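Flagellar regulatory protein C (PDB 4QHS) is a sigma-54 activator whose AAA+ ATPase domain assembles as a heptamer and probably uses ATP to switch on transcription of flagellar genes. Local coordinates at residues P215-A218 and P219-T223; A75-D79 and N80-A84. All coordinates share one frame; numbering follows the deposited sequence.

How the contacts relate
Both contacts are local and lie at the surface, where a loop enters a helix. Contact 1 leads into helix 219-226 in the AAA+ lid region. Contact 2 leads from strand 69-73 into helix 82-87 in the sigma-54 interaction region. They share no element, and their centres lie about 42 Å apart on opposite sides of the chain's centre. In each, an isoleucine from the loop packs against residues at or just before the start of the helix. Contact 1 adds two weak bonds to one carbonyl and touches no other subunit. Contact 2 adds a well-formed turn bond and a water bridge, and its loop also meets a neighbouring subunit.

Contact 1 (P215-A218 and P219-T223); sequences PSIA and PNAIT
I217 and I222 meet across the start of helix 219-226, their side chains crossing at about a right angle. The meeting is tight, with I217 CD1 3.4 Å from I222 CD1. I217 sits just before the N-cap residue A218, and I222 is the fourth residue of the helix, so the pair forms a hydrophobic staple. I217 CG1 lies roughly opposite its own backbone N (chi1 152°). This branch rests on A221, with I217 CG1 3.6 Å from A221 CB, and carries CD1 on to I222. I222 has its CG1 beside its own backbone N (chi1 -63°), where CG1 comes within 3.4 Å of A218 O. A221 CB lies about as close to the same oxygen. A218 O also takes two weak backbone bonds, from A221 N at 3.2 Å and from I222 N at 3.3 Å. P219 fills the first helical position and has no N-H to offer. Beyond the staple, I222 touches E196 of helix 195-208, and S216 OG bonds to N250. The chemistry is mostly apolar: two isoleucines and A221 pack the loop against the first helical turn, and the shared carbonyl adds only weak polar contacts.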
loop_
_atom_site.group_PDB
_atom_site.type_symbol
_atom_site.label_atom_id
_atom_site.label_comp_id
_atom_site.label_asym_id
_atom_site.label_seq_id
_atom_site.Cartn_x
_atom_site.Cartn_y
_atom_site.Cartn_z
ATOM N N PRO A 215 -57.201 14.555 16.494
ATOM C CA PRO A 215 -56.728 14.723 17.872
ATOM C C PRO A 215 -57.623 14.160 18.954
ATOM O O PRO A 215 -57.634 12.938 19.135
ATOM C CB PRO A 215 -56.617 16.240 18.002
ATOM C CG PRO A 215 -56.221 16.691 16.620
ATOM C CD PRO A 215 -56.517 15.554 15.652
ATOM N N SER A 216 -58.340 15.034 19.662
ATOM C CA SER A 216 -59.090 14.667 20.869
ATOM C C SER A 216 -58.300 13.655 21.715
ATOM O O SER A 216 -58.866 12.922 22.536
ATOM C CB SER A 216 -60.475 14.116 20.505
ATOM O OG SER A 216 -60.402 13.086 19.530
ATOM N N ILE A 217 -57.012 13.568 21.398
ATOM C CA ILE A 217 -56.123 12.610 21.995
ATOM C C ILE A 217 -56.140 12.709 23.507
ATOM O O ILE A 217 -55.740 13.683 24.079
ATOM C CB ILE A 217 -54.735 12.802 21.435
ATOM C CG1 ILE A 217 -53.692 12.381 22.422
ATOM C CG2 ILE A 217 -54.491 14.231 21.161
ATOM C CD1 ILE A 217 -52.696 13.425 22.607
ATOM N N ALA A 218 -56.640 11.666 24.133
ATOM C CA ALA A 218 -56.709 11.585 25.561
ATOM C C ALA A 218 -55.615 12.400 26.194
ATOM O O ALA A 218 -54.538 12.520 25.659
ATOM C CB ALA A 218 -56.618 10.154 26.004
ATOM N N PRO A 219 -55.914 12.949 27.356
ATOM C CA PRO A 219 -54.981 13.745 28.122
ATOM C C PRO A 219 -53.995 12.848 28.788
ATOM O O PRO A 219 -52.929 13.271 29.139
ATOM C CB PRO A 219 -55.869 14.338 29.196
ATOM C CG PRO A 219 -57.201 14.257 28.665
ATOM C CD PRO A 219 -57.251 13.005 27.938
ATOM N N ASN A 220 -54.372 11.606 28.974
ATOM C CA ASN A 220 -53.490 10.642 29.560
ATOM C C ASN A 220 -52.392 10.301 28.589
ATOM O O ASN A 220 -51.339 9.862 28.985
ATOM C CB ASN A 220 -54.268 9.392 29.921
ATOM C CG ASN A 220 -54.707 9.386 31.356
ATOM O OD1 ASN A 220 -54.624 10.394 32.035
ATOM N ND2 ASN A 220 -55.188 8.252 31.823
ATOM N N ALA A 221 -52.668 10.509 27.312
ATOM C CA ALA A 221 -51.703 10.306 26.257
ATOM C C ALA A 221 -50.780 11.490 26.207
ATOM O O ALA A 221 -49.605 11.355 26.003
ATOM C CB ALA A 221 -52.396 10.144 24.949
ATOM N N ILE A 222 -51.328 12.661 26.416
ATOM C CA ILE A 222 -50.525 13.848 26.434
ATOM C C ILE A 222 -49.488 13.747 27.524
ATOM O O ILE A 222 -48.338 14.044 27.346
ATOM C CB ILE A 222 -51.381 15.044 26.709
ATOM C CG1 ILE A 222 -52.386 15.214 25.594
ATOM C CG2 ILE A 222 -50.540 16.248 26.795
ATOM C CD1 ILE A 222 -51.937 16.120 24.568
ATOM N N THR A 223 -49.928 13.312 28.671
ATOM C CA THR A 223 -49.070 13.265 29.810
ATOM C C THR A 223 -47.973 12.268 29.510
ATOM O O THR A 223 -46.830 12.464 29.835
ATOM C CB THR A 223 -49.891 12.857 31.048
ATOM O OG1 THR A 223 -50.770 13.917 31.393
ATOM C CG2 THR A 223 -49.015 12.567 32.206
#

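Contact 2 (A75-D79 and N80-A84)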
loop_
_atom_site.group_PDB
_atom_site.type_symbol
_atom_site.label_atom_id
_atom_site.label_comp_id
_atom_site.label_asym_id
_atom_site.label_seq_id
_atom_site.Cartn_x
_atom_site.Cartn_y
_atom_site.Cartn_z
ATOM N N ALA A 75 -24.500 16.468 4.891
ATOM C CA ALA A 75 -24.260 15.158 5.450
ATOM C C ALA A 75 -25.043 14.095 4.700
ATOM O O ALA A 75 -25.163 12.974 5.176
ATOM C CB ALA A 75 -24.638 15.133 6.945
ATOM N N ALA A 76 -25.604 14.435 3.546
ATOM C CA ALA A 76 -26.488 13.479 2.894
ATOM C C ALA A 76 -26.311 13.398 1.387
ATOM O O ALA A 76 -27.072 12.708 0.716
ATOM C CB ALA A 76 -27.945 13.795 3.233
ATOM N N ILE A 77 -25.305 14.082 0.855
ATOM C CA ILE A 77 -25.006 13.986 -0.574
ATOM C C ILE A 77 -24.147 12.745 -0.887
ATOM O O ILE A 77 -23.000 12.639 -0.450
ATOM C CB ILE A 77 -24.291 15.242 -1.079
ATOM C CG1 ILE A 77 -25.063 16.496 -0.652
ATOM C CG2 ILE A 77 -24.129 15.185 -2.596
ATOM C CD1 ILE A 77 -26.532 16.465 -1.002
ATOM N N PRO A 78 -24.716 11.791 -1.629
ATOM C CA PRO A 78 -24.032 10.542 -1.985
ATOM C C PRO A 78 -22.876 10.722 -2.963
ATOM O O PRO A 78 -22.745 11.790 -3.579
ATOM C CB PRO A 78 -25.133 9.709 -2.644
ATOM C CG PRO A 78 -26.409 10.337 -2.228
ATOM C CD PRO A 78 -26.116 11.789 -2.084
ATOM N N ASP A 79 -22.051 9.678 -3.068
ATOM C CA ASP A 79 -20.976 9.572 -4.057
ATOM C C ASP A 79 -20.057 10.794 -4.094
ATOM O O ASP A 79 -19.657 11.212 -5.173
ATOM C CB ASP A 79 -21.563 9.347 -5.456
ATOM C CG ASP A 79 -22.522 8.160 -5.521
ATOM O OD1 ASP A 79 -22.247 7.105 -4.912
ATOM O OD2 ASP A 79 -23.566 8.288 -6.190
ATOM N N ASN A 80 -19.759 11.369 -2.926
ATOM C CA ASN A 80 -18.894 12.554 -2.795
ATOM C C ASN A 80 -19.243 13.784 -3.650
ATOM O O ASN A 80 -18.360 14.562 -4.005
ATOM C CB ASN A 80 -17.443 12.177 -3.100
ATOM C CG ASN A 80 -16.462 12.919 -2.220
ATOM O OD1 ASN A 80 -16.698 13.082 -1.019
ATOM N ND2 ASN A 80 -15.365 13.390 -2.810
ATOM N N MET A 81 -20.523 13.986 -3.943
ATOM C CA MET A 81 -20.920 15.024 -4.889
ATOM C C MET A 81 -21.146 16.369 -4.246
ATOM O O MET A 81 -21.542 17.311 -4.936
ATOM C CB MET A 81 -22.184 14.602 -5.629
ATOM C CG MET A 81 -21.921 13.500 -6.632
ATOM S SD MET A 81 -20.953 14.162 -8.018
ATOM C CE MET A 81 -22.167 15.277 -8.746
ATOM N N LEU A 82 -20.879 16.467 -2.942
ATOM C CA LEU A 82 -21.202 17.682 -2.183
ATOM C C LEU A 82 -20.571 18.923 -2.795
ATOM O O LEU A 82 -21.246 19.913 -3.021
ATOM C CB LEU A 82 -20.747 17.557 -0.730
ATOM C CG LEU A 82 -20.827 18.837 0.125
ATOM C CD1 LEU A 82 -22.257 19.408 0.145
ATOM C CD2 LEU A 82 -20.347 18.567 1.568
ATOM N N GLU A 83 -19.267 18.853 -3.050
ATOM C CA GLU A 83 -18.533 19.968 -3.632
ATOM C C GLU A 83 -19.064 20.308 -5.026
ATOM O O GLU A 83 -19.244 21.487 -5.358
ATOM C CB GLU A 83 -17.039 19.647 -3.684
ATOM C CG GLU A 83 -16.195 20.694 -4.350
ATOM C CD GLU A 83 -14.716 20.468 -4.087
ATOM O OE1 GLU A 83 -14.355 20.130 -2.936
ATOM O OE2 GLU A 83 -13.913 20.620 -5.021
ATOM N N ALA A 84 -19.349 19.291 -5.831
ATOM C CA ALA A 84 -19.886 19.554 -7.168
ATOM C C ALA A 84 -21.276 20.201 -7.096
ATOM O O ALA A 84 -21.602 21.102 -7.878
ATOM C CB ALA A 84 -19.942 18.288 -7.978
HETATM O O HOH W 1 -20.450 10.880 -0.190
#
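The backbone from P78 to M81 makes a tight turn, closed by a hydrogen bond from M81 N to P78 O of 3.1 Å. The N-H...O angle is 151°. D79 and N80, at the two corners, both have left-handed backbone angles with positive phi, close to a type III' beta turn. A water beside the turn bridges I77 O, just before it, and N80 N, its second corner. The water oxygen donates to I77 O at 3.1 Å and accepts from N80 N at 2.9 Å. These two backbone groups are too far apart to bond directly.

The main side chain is I77, which points toward the incoming helix. Chi1 of -51° sets I77 CG1 beside the backbone N and leaves CG2 anti to it. I77 CG2 presses on the chain where M81 joins L82, 3.5 Å from L82 N. I77 CG2 also lies 3.6 Å from M81 CB. The other branch reaches L82 more loosely, I77 CG1 lying 4.1 Å from L82 CD1, and the two side chains cross near a right angle. M81 CG passes beside the turn carbonyls, 3.5 Å from D79 O, before its chain bends away.

The turn links strand 69-73 to helix 82-87. I77 and L82 both pack on I72 of that strand, and L82 also touches L125 of helix 123-135. On the assembly side, D79 N bonds to N124 OD1 of a neighbouring subunit, and P78 packs on K128 of that subunit. The loop thus lies between strand 69-73, outermost in the parallel sheet of this chain, helices 82-87 and 123-135, and a neighbouring subunit.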